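Local coordinates for protein Poly(Beta-D-mannuronate) lyase (Pseudopedobacter saltans, PDB 7O79) that probably cleaves poly(beta-D-mannuronate) in alginate by lyase chemistry, as a right-handed parallel beta-helix enzyme of polysaccharide lyase family 6, at residues A[242-248]-A[267-273]; A[254-260]-A[275-281]. Residue numbers count along the deposited sequence, not the author numbering.

Interaction 1. Residues A[242-248]-A[267-273]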
ATOM      1  N   ILE A 242       6.596  -6.723  -5.610  1.00 21.98           N
ATOM      2  CA  ILE A 242       6.433  -6.964  -4.180  1.00 20.18           C
ATOM      3  C   ILE A 242       7.602  -7.858  -3.788  1.00 21.96           C
ATOM      4  O   ILE A 242       7.601  -9.053  -4.091  1.00 23.87           O
ATOM      5  CB  ILE A 242       5.080  -7.609  -3.850  1.00 19.50           C
ATOM      6  CG1 ILE A 242       3.955  -6.699  -4.356  1.00 18.20           C
ATOM      7  CG2 ILE A 242       4.916  -7.786  -2.341  1.00 17.63           C
ATOM      8  CD1 ILE A 242       2.577  -7.266  -4.167  1.00 17.26           C
ATOM      9  N   GLU A 243       8.612  -7.280  -3.139  1.00 21.17           N
ATOM     10  CA  GLU A 243       9.892  -7.952  -2.937  1.00 26.02           C
ATOM     11  C   GLU A 243      10.464  -7.659  -1.566  1.00 20.67           C
ATOM     12  O   GLU A 243      10.357  -6.540  -1.069  1.00 24.65           O
ATOM     13  CB  GLU A 243      10.932  -7.537  -3.987  1.00 23.19           C
ATOM     14  CG  GLU A 243      10.591  -7.988  -5.379  1.00 26.77           C
ATOM     15  CD  GLU A 243      11.641  -7.588  -6.405  1.00 28.41           C
ATOM     16  OE1 GLU A 243      11.589  -8.141  -7.529  1.00 35.04           O
ATOM     17  OE2 GLU A 243      12.464  -6.691  -6.105  1.00 30.09           O
ATOM     18  N   GLU A 244      11.086  -8.679  -0.978  1.00 22.01           N
ATOM     19  CA  GLU A 244      11.916  -8.540   0.221  1.00 23.00           C
ATOM     20  C   GLU A 244      11.143  -8.008   1.419  1.00 23.71           C
ATOM     21  O   GLU A 244      11.724  -7.358   2.295  1.00 25.30           O
ATOM     22  CB  GLU A 244      13.149  -7.678  -0.059  1.00 24.85           C
ATOM     23  CG  GLU A 244      14.143  -8.362  -0.995  1.00 32.23           C
ATOM     24  CD  GLU A 244      15.009  -7.376  -1.756  1.00 37.56           C
ATOM     25  OE1 GLU A 244      15.029  -7.444  -3.001  1.00 42.87           O
ATOM     26  OE2 GLU A 244      15.665  -6.530  -1.114  1.00 39.29           O
ATOM     27  N   ASN A 245       9.842  -8.302   1.484  1.00 20.42           N
ATOM     28  CA  ASN A 245       9.017  -7.908   2.616  1.00 22.81           C
ATOM     29  C   ASN A 245       9.016  -9.011   3.666  1.00 20.48           C
ATOM     30  O   ASN A 245       9.300 -10.172   3.375  1.00 24.37           O
ATOM     31  CB  ASN A 245       7.571  -7.612   2.191  1.00 19.31           C
ATOM     32  CG  ASN A 245       7.477  -6.495   1.171  1.00 22.12           C
ATOM     33  OD1 ASN A 245       7.566  -5.318   1.527  1.00 19.16           O
ATOM     34  ND2 ASN A 245       7.292  -6.855  -0.109  1.00 19.87           N
ATOM     35  N   PHE A 246       8.710  -8.627   4.902  1.00 21.67           N
ATOM     36  CA  PHE A 246       8.601  -9.558   6.015  1.00 26.25           C
ATOM     37  C   PHE A 246       7.206  -9.430   6.593  1.00 24.76           C
ATOM     38  O   PHE A 246       6.815  -8.348   7.038  1.00 25.81           O
ATOM     39  CB  PHE A 246       9.635  -9.273   7.100  1.00 25.90           C
ATOM     40  CG  PHE A 246      11.052  -9.569   6.698  1.00 26.74           C
ATOM     41  CD1 PHE A 246      11.614 -10.811   6.957  1.00 30.16           C
ATOM     42  CD2 PHE A 246      11.846  -8.583   6.123  1.00 28.83           C
ATOM     43  CE1 PHE A 246      12.929 -11.082   6.613  1.00 26.27           C
ATOM     44  CE2 PHE A 246      13.169  -8.855   5.773  1.00 33.96           C
ATOM     45  CZ  PHE A 246      13.703 -10.106   6.030  1.00 33.32           C
ATOM     46  N   ILE A 247       6.460 -10.520   6.598  1.00 22.84           N
ATOM     47  CA  ILE A 247       5.129 -10.520   7.185  1.00 24.37           C
ATOM     48  C   ILE A 247       5.175 -11.502   8.352  1.00 23.88           C
ATOM     49  O   ILE A 247       5.202 -12.720   8.154  1.00 25.28           O
ATOM     50  CB  ILE A 247       4.042 -10.865   6.158  1.00 22.62           C
ATOM     51  CG1 ILE A 247       4.105  -9.850   5.009  1.00 20.11           C
ATOM     52  CG2 ILE A 247       2.648 -10.849   6.792  1.00 23.70           C
ATOM     53  CD1 ILE A 247       3.071 -10.063   3.932  1.00 22.31           C
ATOM     54  N   PHE A 248       5.224 -10.963   9.575  1.00 27.46           N
ATOM     55  CA  PHE A 248       5.225 -11.747  10.811  1.00 27.65           C
ATOM     56  C   PHE A 248       3.827 -11.634  11.404  1.00 24.84           C
ATOM     57  O   PHE A 248       3.536 -10.723  12.174  1.00 28.70           O
ATOM     58  CB  PHE A 248       6.275 -11.248  11.799  1.00 27.58           C
ATOM     59  CG  PHE A 248       7.685 -11.335  11.294  1.00 27.95           C
ATOM     60  CD1 PHE A 248       8.357 -12.543  11.275  1.00 31.17           C
ATOM     61  CD2 PHE A 248       8.356 -10.196  10.877  1.00 33.85           C
ATOM     62  CE1 PHE A 248       9.662 -12.633  10.808  1.00 34.18           C
ATOM     63  CE2 PHE A 248       9.672 -10.278  10.418  1.00 34.75           C
ATOM     64  CZ  PHE A 248      10.325 -11.505  10.390  1.00 32.21           C
ATOM     65  N   VAL A 267       7.106 -11.111  -7.671  1.00 22.04           N
ATOM     66  CA  VAL A 267       6.852 -11.324  -6.254  1.00 21.40           C
ATOM     67  C   VAL A 267       7.963 -12.247  -5.780  1.00 20.32           C
ATOM     68  O   VAL A 267       7.886 -13.461  -5.968  1.00 21.12           O
ATOM     69  CB  VAL A 267       5.459 -11.912  -5.989  1.00 20.82           C
ATOM     70  CG1 VAL A 267       5.297 -12.275  -4.538  1.00 21.67           C
ATOM     71  CG2 VAL A 267       4.394 -10.907  -6.381  1.00 20.07           C
ATOM     72  N   VAL A 268       9.019 -11.669  -5.203  1.00 22.86           N
ATOM     73  CA  VAL A 268      10.288 -12.368  -4.977  1.00 23.77           C
ATOM     74  C   VAL A 268      10.846 -12.009  -3.608  1.00 22.15           C
ATOM     75  O   VAL A 268      10.734 -10.864  -3.159  1.00 21.17           O
ATOM     76  CB  VAL A 268      11.324 -12.031  -6.074  1.00 25.94           C
ATOM     77  CG1 VAL A 268      12.535 -12.949  -5.961  1.00 29.08           C
ATOM     78  CG2 VAL A 268      10.690 -12.158  -7.470  1.00 23.02           C
ATOM     79  N   ASN A 269      11.471 -12.999  -2.952  1.00 25.66           N
ATOM     80  CA  ASN A 269      12.227 -12.801  -1.713  1.00 24.34           C
ATOM     81  C   ASN A 269      11.378 -12.267  -0.566  1.00 24.37           C
ATOM     82  O   ASN A 269      11.884 -11.543   0.297  1.00 23.70           O
ATOM     83  CB  ASN A 269      13.438 -11.895  -1.947  1.00 29.18           C
ATOM     84  CG  ASN A 269      14.488 -12.560  -2.819  1.00 35.29           C
ATOM     85  OD1 ASN A 269      14.831 -13.722  -2.595  1.00 30.50           O
ATOM     86  ND2 ASN A 269      14.985 -11.843  -3.821  1.00 31.38           N
ATOM     87  N   ASN A 270      10.104 -12.649  -0.515  1.00 21.04           N
ATOM     88  CA  ASN A 270       9.238 -12.304   0.609  1.00 22.47           C
ATOM     89  C   ASN A 270       9.228 -13.417   1.654  1.00 21.13           C
ATOM     90  O   ASN A 270       9.204 -14.602   1.322  1.00 22.95           O
ATOM     91  CB  ASN A 270       7.809 -12.017   0.125  1.00 21.62           C
ATOM     92  CG  ASN A 270       7.773 -10.891  -0.911  1.00 21.49           C
ATOM     93  OD1 ASN A 270       7.976  -9.727  -0.570  1.00 21.41           O
ATOM     94  ND2 ASN A 270       7.568 -11.241  -2.175  1.00 19.79           N
ATOM     95  N   TYR A 271       9.230 -13.022   2.921  1.00 22.67           N
ATOM     96  CA  TYR A 271       9.180 -13.952   4.048  1.00 25.58           C
ATOM     97  C   TYR A 271       7.868 -13.760   4.803  1.00 22.72           C
ATOM     98  O   TYR A 271       7.662 -12.721   5.441  1.00 26.11           O
ATOM     99  CB  TYR A 271      10.372 -13.727   4.963  1.00 22.17           C
ATOM    100  CG  TYR A 271      10.512 -14.755   6.059  1.00 25.26           C
ATOM    101  CD1 TYR A 271      11.238 -15.917   5.839  1.00 24.40           C
ATOM    102  CD2 TYR A 271       9.977 -14.543   7.318  1.00 28.85           C
ATOM    103  CE1 TYR A 271      11.401 -16.854   6.822  1.00 31.20           C
ATOM    104  CE2 TYR A 271      10.137 -15.483   8.323  1.00 30.81           C
ATOM    105  CZ  TYR A 271      10.848 -16.642   8.058  1.00 26.65           C
ATOM    106  OH  TYR A 271      11.029 -17.593   9.022  1.00 30.52           O
ATOM    107  N   VAL A 272       6.989 -14.758   4.740  1.00 24.25           N
ATOM    108  CA  VAL A 272       5.671 -14.709   5.369  1.00 23.16           C
ATOM    109  C   VAL A 272       5.572 -15.868   6.350  1.00 26.36           C
ATOM    110  O   VAL A 272       5.850 -17.018   5.984  1.00 24.12           O
ATOM    111  CB  VAL A 272       4.539 -14.787   4.324  1.00 24.76           C
ATOM    112  CG1 VAL A 272       3.172 -14.734   4.994  1.00 22.44           C
ATOM    113  CG2 VAL A 272       4.691 -13.659   3.298  1.00 22.08           C
ATOM    114  N   ARG A 273       5.166 -15.575   7.586  1.00 24.59           N
ATOM    115  CA  ARG A 273       5.002 -16.662   8.534  1.00 27.17           C
ATOM    116  C   ARG A 273       3.959 -16.323   9.588  1.00 26.10           C
ATOM    117  O   ARG A 273       3.745 -15.158   9.932  1.00 24.72           O
ATOM    118  CB  ARG A 273       6.344 -17.039   9.171  1.00 26.98           C
ATOM    119  CG  ARG A 273       7.002 -15.955  10.003  1.00 28.35           C
ATOM    120  CD  ARG A 273       8.005 -16.579  10.982  1.00 30.94           C
ATOM    121  NE  ARG A 273       7.387 -17.686  11.702  1.00 29.47           N
ATOM    122  CZ  ARG A 273       7.798 -18.954  11.681  1.00 35.06           C
ATOM    123  NH1 ARG A 273       8.860 -19.312  10.964  1.00 34.45           N
ATOM    124  NH2 ARG A 273       7.126 -19.872  12.388  1.00 32.44           N
TER
HETATM  125  O   HOH W   1      14.192  -9.326  -4.711  1.00 31.42           O
HETATM  126  O   HOH W   2      12.319 -11.168   3.102  1.00 31.29           O
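N270 lies almost directly beneath N245, and the two carboxamides overlap as equivalent positions of successive coils: ND2 of N245 donates to OD1 of N270 at 3.0 Å. The same OD1 also accepts the backbone N of N245 (3.1 Å), while ND2 of N270 reaches O of I242 at 2.9 Å. The series runs on in both directions, since N245 also bonds to V220 and N223 of the preceding coil and N270 to N323 of the next. Both asparagines follow a residue with positive phi, E244 (61°) and N269 (61°), where each strand turns; because the two turns share one conformation, they can stack in register. Parallel pairing flanks the corner. On one side V268 N donates to I242 O (3.2 Å) and E244 N to V268 O (3.1 Å); on the other, Y271 N bonds to N245 O (2.9 Å), I247 N to Y271 O (2.8 Å) and R273 N to I247 O (2.9 Å), with strands 246-248 and 271-273 only 8° apart in direction. Inward, I242 packs over V267, and I247 CD1 meets V272 CG2 at 4.0 Å. On the outer face, F246 CD1 touches Y271 CB (3.7 Å), F248 CE1 approaches Y271 CE2 (3.8 Å), and P444 touches both phenylalanines. A water joins E244 OE1 to N269 ND2, whereas N269 OD1 is held by the backbone of R439 and I440. Like residues aligned at a repeated turn, with asparagines bonded from coil to coil, form the asparagine stack characteristic of parallel beta-helices of the pectate lyase type.

Interaction 2. Residues A[254-260]-A[275-281]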
ATOM      1  N   GLY A 254      -7.147 -13.076  10.994  1.00 27.19           N
ATOM      2  CA  GLY A 254      -7.389 -12.259   9.814  1.00 27.98           C
ATOM      3  C   GLY A 254      -6.155 -11.839   9.027  1.00 25.64           C
ATOM      4  O   GLY A 254      -6.300 -11.242   7.952  1.00 24.31           O
ATOM      5  N   SER A 255      -4.953 -12.085   9.540  1.00 24.10           N
ATOM      6  CA  SER A 255      -3.746 -11.793   8.783  1.00 24.49           C
ATOM      7  C   SER A 255      -3.568 -12.774   7.630  1.00 24.22           C
ATOM      8  O   SER A 255      -3.908 -13.963   7.718  1.00 27.19           O
ATOM      9  CB  SER A 255      -2.515 -11.850   9.692  1.00 22.67           C
ATOM     10  OG  SER A 255      -2.410 -13.126  10.308  1.00 27.79           O
ATOM     11  N   TYR A 256      -3.002 -12.270   6.544  1.00 24.21           N
ATOM     12  CA  TYR A 256      -2.569 -13.144   5.467  1.00 21.53           C
ATOM     13  C   TYR A 256      -1.415 -12.483   4.733  1.00 22.00           C
ATOM     14  O   TYR A 256      -0.926 -11.422   5.133  1.00 24.16           O
ATOM     15  CB  TYR A 256      -3.768 -13.531   4.599  1.00 22.57           C
ATOM     16  CG  TYR A 256      -4.356 -12.499   3.661  1.00 21.24           C
ATOM     17  CD1 TYR A 256      -3.858 -12.321   2.375  1.00 22.33           C
ATOM     18  CD2 TYR A 256      -5.490 -11.782   4.029  1.00 21.32           C
ATOM     19  CE1 TYR A 256      -4.445 -11.399   1.490  1.00 23.42           C
ATOM     20  CE2 TYR A 256      -6.082 -10.870   3.167  1.00 23.96           C
ATOM     21  CZ  TYR A 256      -5.561 -10.691   1.891  1.00 24.84           C
ATOM     22  OH  TYR A 256      -6.173  -9.795   1.040  1.00 22.80           O
ATOM     23  N   GLY A 257      -0.945 -13.148   3.681  1.00 21.57           N
ATOM     24  CA  GLY A 257       0.275 -12.735   3.032  1.00 22.72           C
ATOM     25  C   GLY A 257       0.105 -11.774   1.873  1.00 25.40           C
ATOM     26  O   GLY A 257      -0.163 -10.576   2.054  1.00 24.19           O
ATOM     27  N   ILE A 258       0.292 -12.301   0.670  1.00 21.34           N
ATOM     28  CA  ILE A 258       0.312 -11.515  -0.556  1.00 20.69           C
ATOM     29  C   ILE A 258      -0.794 -12.009  -1.482  1.00 19.57           C
ATOM     30  O   ILE A 258      -1.024 -13.218  -1.602  1.00 19.88           O
ATOM     31  CB  ILE A 258       1.710 -11.589  -1.215  1.00 23.62           C
ATOM     32  CG1 ILE A 258       2.755 -10.982  -0.269  1.00 20.40           C
ATOM     33  CG2 ILE A 258       1.738 -10.900  -2.559  1.00 18.96           C
ATOM     34  CD1 ILE A 258       4.199 -11.424  -0.534  1.00 21.65           C
ATOM     35  N   ARG A 259      -1.491 -11.066  -2.118  1.00 22.20           N
ATOM     36  CA  ARG A 259      -2.579 -11.389  -3.034  1.00 18.96           C
ATOM     37  C   ARG A 259      -2.505 -10.511  -4.279  1.00 20.45           C
ATOM     38  O   ARG A 259      -2.365  -9.288  -4.172  1.00 21.16           O
ATOM     39  CB  ARG A 259      -3.928 -11.220  -2.350  1.00 19.81           C
ATOM     40  CG  ARG A 259      -5.072 -11.100  -3.317  1.00 20.22           C
ATOM     41  CD  ARG A 259      -6.387 -11.483  -2.674  1.00 21.27           C
ATOM     42  NE  ARG A 259      -6.997 -10.432  -1.863  1.00 21.57           N
ATOM     43  CZ  ARG A 259      -7.805  -9.472  -2.319  1.00 26.42           C
ATOM     44  NH1 ARG A 259      -8.063  -9.361  -3.621  1.00 21.69           N
ATOM     45  NH2 ARG A 259      -8.347  -8.604  -1.468  1.00 19.29           N
ATOM     46  N   LEU A 260      -2.597 -11.134  -5.462  1.00 20.02           N
ATOM     47  CA  LEU A 260      -2.442 -10.409  -6.717  1.00 19.45           C
ATOM     48  C   LEU A 260      -3.584 -10.702  -7.678  1.00 21.25           C
ATOM     49  O   LEU A 260      -4.026 -11.852  -7.802  1.00 20.67           O
ATOM     50  CB  LEU A 260      -1.139 -10.767  -7.463  1.00 20.81           C
ATOM     51  CG  LEU A 260       0.204 -10.133  -7.097  1.00 22.63           C
ATOM     52  CD1 LEU A 260       0.154  -8.607  -7.290  1.00 22.87           C
ATOM     53  CD2 LEU A 260       0.647 -10.521  -5.719  1.00 24.65           C
ATOM     54  N   VAL A 275       0.719 -16.423   9.597  1.00 25.06           N
ATOM     55  CA  VAL A 275      -0.490 -15.707   9.226  1.00 24.99           C
ATOM     56  C   VAL A 275      -1.648 -16.681   9.322  1.00 25.81           C
ATOM     57  O   VAL A 275      -1.485 -17.907   9.242  1.00 25.60           O
ATOM     58  CB  VAL A 275      -0.412 -15.052   7.830  1.00 26.03           C
ATOM     59  CG1 VAL A 275       0.620 -13.916   7.821  1.00 22.68           C
ATOM     60  CG2 VAL A 275      -0.069 -16.085   6.795  1.00 22.57           C
ATOM     61  N   ASP A 276      -2.828 -16.114   9.536  1.00 25.75           N
ATOM     62  CA  ASP A 276      -4.046 -16.888   9.695  1.00 27.13           C
ATOM     63  C   ASP A 276      -4.571 -17.409   8.362  1.00 29.80           C
ATOM     64  O   ASP A 276      -5.126 -18.511   8.317  1.00 26.55           O
ATOM     65  CB  ASP A 276      -5.089 -16.005  10.392  1.00 30.34           C
ATOM     66  CG  ASP A 276      -6.306 -16.775  10.838  1.00 35.55           C
ATOM     67  OD1 ASP A 276      -6.175 -17.996  11.093  1.00 38.65           O
ATOM     68  OD2 ASP A 276      -7.386 -16.145  10.942  1.00 38.50           O
ATOM     69  N   GLY A 277      -4.384 -16.656   7.277  1.00 25.87           N
ATOM     70  CA  GLY A 277      -4.891 -16.991   5.955  1.00 21.30           C
ATOM     71  C   GLY A 277      -3.817 -17.560   5.047  1.00 25.10           C
ATOM     72  O   GLY A 277      -2.915 -18.275   5.494  1.00 23.27           O
ATOM     73  N   ASP A 278      -3.921 -17.249   3.748  1.00 21.49           N
ATOM     74  CA  ASP A 278      -3.020 -17.804   2.742  1.00 24.15           C
ATOM     75  C   ASP A 278      -1.714 -17.008   2.654  1.00 22.50           C
ATOM     76  O   ASP A 278      -1.656 -15.820   2.976  1.00 24.14           O
ATOM     77  CB  ASP A 278      -3.679 -17.829   1.354  1.00 22.54           C
ATOM     78  CG  ASP A 278      -4.925 -18.718   1.286  1.00 24.69           C
ATOM     79  OD1 ASP A 278      -5.206 -19.469   2.238  1.00 24.37           O
ATOM     80  OD2 ASP A 278      -5.611 -18.684   0.238  1.00 25.48           O
ATOM     81  N   GLY A 279      -0.662 -17.671   2.187  1.00 19.94           N
ATOM     82  CA  GLY A 279       0.618 -17.004   2.013  1.00 20.06           C
ATOM     83  C   GLY A 279       0.651 -16.148   0.755  1.00 22.33           C
ATOM     84  O   GLY A 279       1.059 -14.980   0.791  1.00 21.81           O
ATOM     85  N   LEU A 280       0.196 -16.728  -0.355  1.00 19.81           N
ATOM     86  CA  LEU A 280       0.158 -16.084  -1.661  1.00 19.27           C
ATOM     87  C   LEU A 280      -1.128 -16.479  -2.361  1.00 19.96           C
ATOM     88  O   LEU A 280      -1.423 -17.671  -2.496  1.00 22.31           O
ATOM     89  CB  LEU A 280       1.363 -16.494  -2.512  1.00 22.21           C
ATOM     90  CG  LEU A 280       1.463 -15.977  -3.954  1.00 21.23           C
ATOM     91  CD1 LEU A 280       1.429 -14.431  -4.029  1.00 18.23           C
ATOM     92  CD2 LEU A 280       2.698 -16.562  -4.651  1.00 19.57           C
ATOM     93  N   ILE A 281      -1.893 -15.489  -2.806  1.00 19.70           N
ATOM     94  CA  ILE A 281      -3.138 -15.729  -3.526  1.00 18.21           C
ATOM     95  C   ILE A 281      -3.005 -15.145  -4.920  1.00 19.53           C
ATOM     96  O   ILE A 281      -2.785 -13.940  -5.072  1.00 22.62           O
ATOM     97  CB  ILE A 281      -4.349 -15.124  -2.813  1.00 21.38           C
ATOM     98  CG1 ILE A 281      -4.573 -15.797  -1.450  1.00 19.61           C
ATOM     99  CG2 ILE A 281      -5.601 -15.213  -3.714  1.00 19.35           C
ATOM    100  CD1 ILE A 281      -5.489 -14.973  -0.512  1.00 17.60           C
TER
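L280 CD1 forms the apolar centre, 3.8 Å from I258 CG2 and 4.3 Å from L260 CD2, on the face that Y320, F325 and I242 also help to fill. On the opposite face of the sheet, I281 packs against the aliphatic part of R259 (CG2 to CD, 4.0 Å) and against Y256, whose CE1 lies 4.2 Å from I281 CD1; Y256 OH in turn accepts R259 NE at 3.1 Å. Parallel backbone bonds lie between these layers: I281 N to I258 O (2.7 Å), L260 N to I281 O (2.8 Å) and I258 N to G279 O (2.8 Å). At G257 a side chain would clash with G279 O, and at G277 with Y256 CB, so glycine lets the coils close up. Farther out, G277 N bonds to S255 O (2.8 Å), D276 N to S255 OG (3.1 Å), and G254 N to D276 OD2 (3.1 Å); S255 OG is also bonded to E252 O. Backbone bonding thus sets the register, while polar side chains secure the turn end.

In the fold
Two neighbouring coils of one solenoid meet twice here, in different sheets. Interaction 1 pairs strand 241-248 with strand 266-273; interaction 2 pairs strand 255-260 with the segment leading into strand 280-283. Along the chain the segments alternate, 242-248, 254-260, 267-273, 275-281, as expected when each coil contributes a strand to each sheet before the next begins. The centres are 11 Å apart, and buried side chains bridge that gap: N270 CG lies 3.6 Å from I258 CD1, and I247 CG2 lies 3.8 Å from V275 CG1. Both sides of the coil thus pair in parallel with the next, through an asparagine-lined corner and a glycine-rich turn respectively, and repeated pairing builds a long beta-helix.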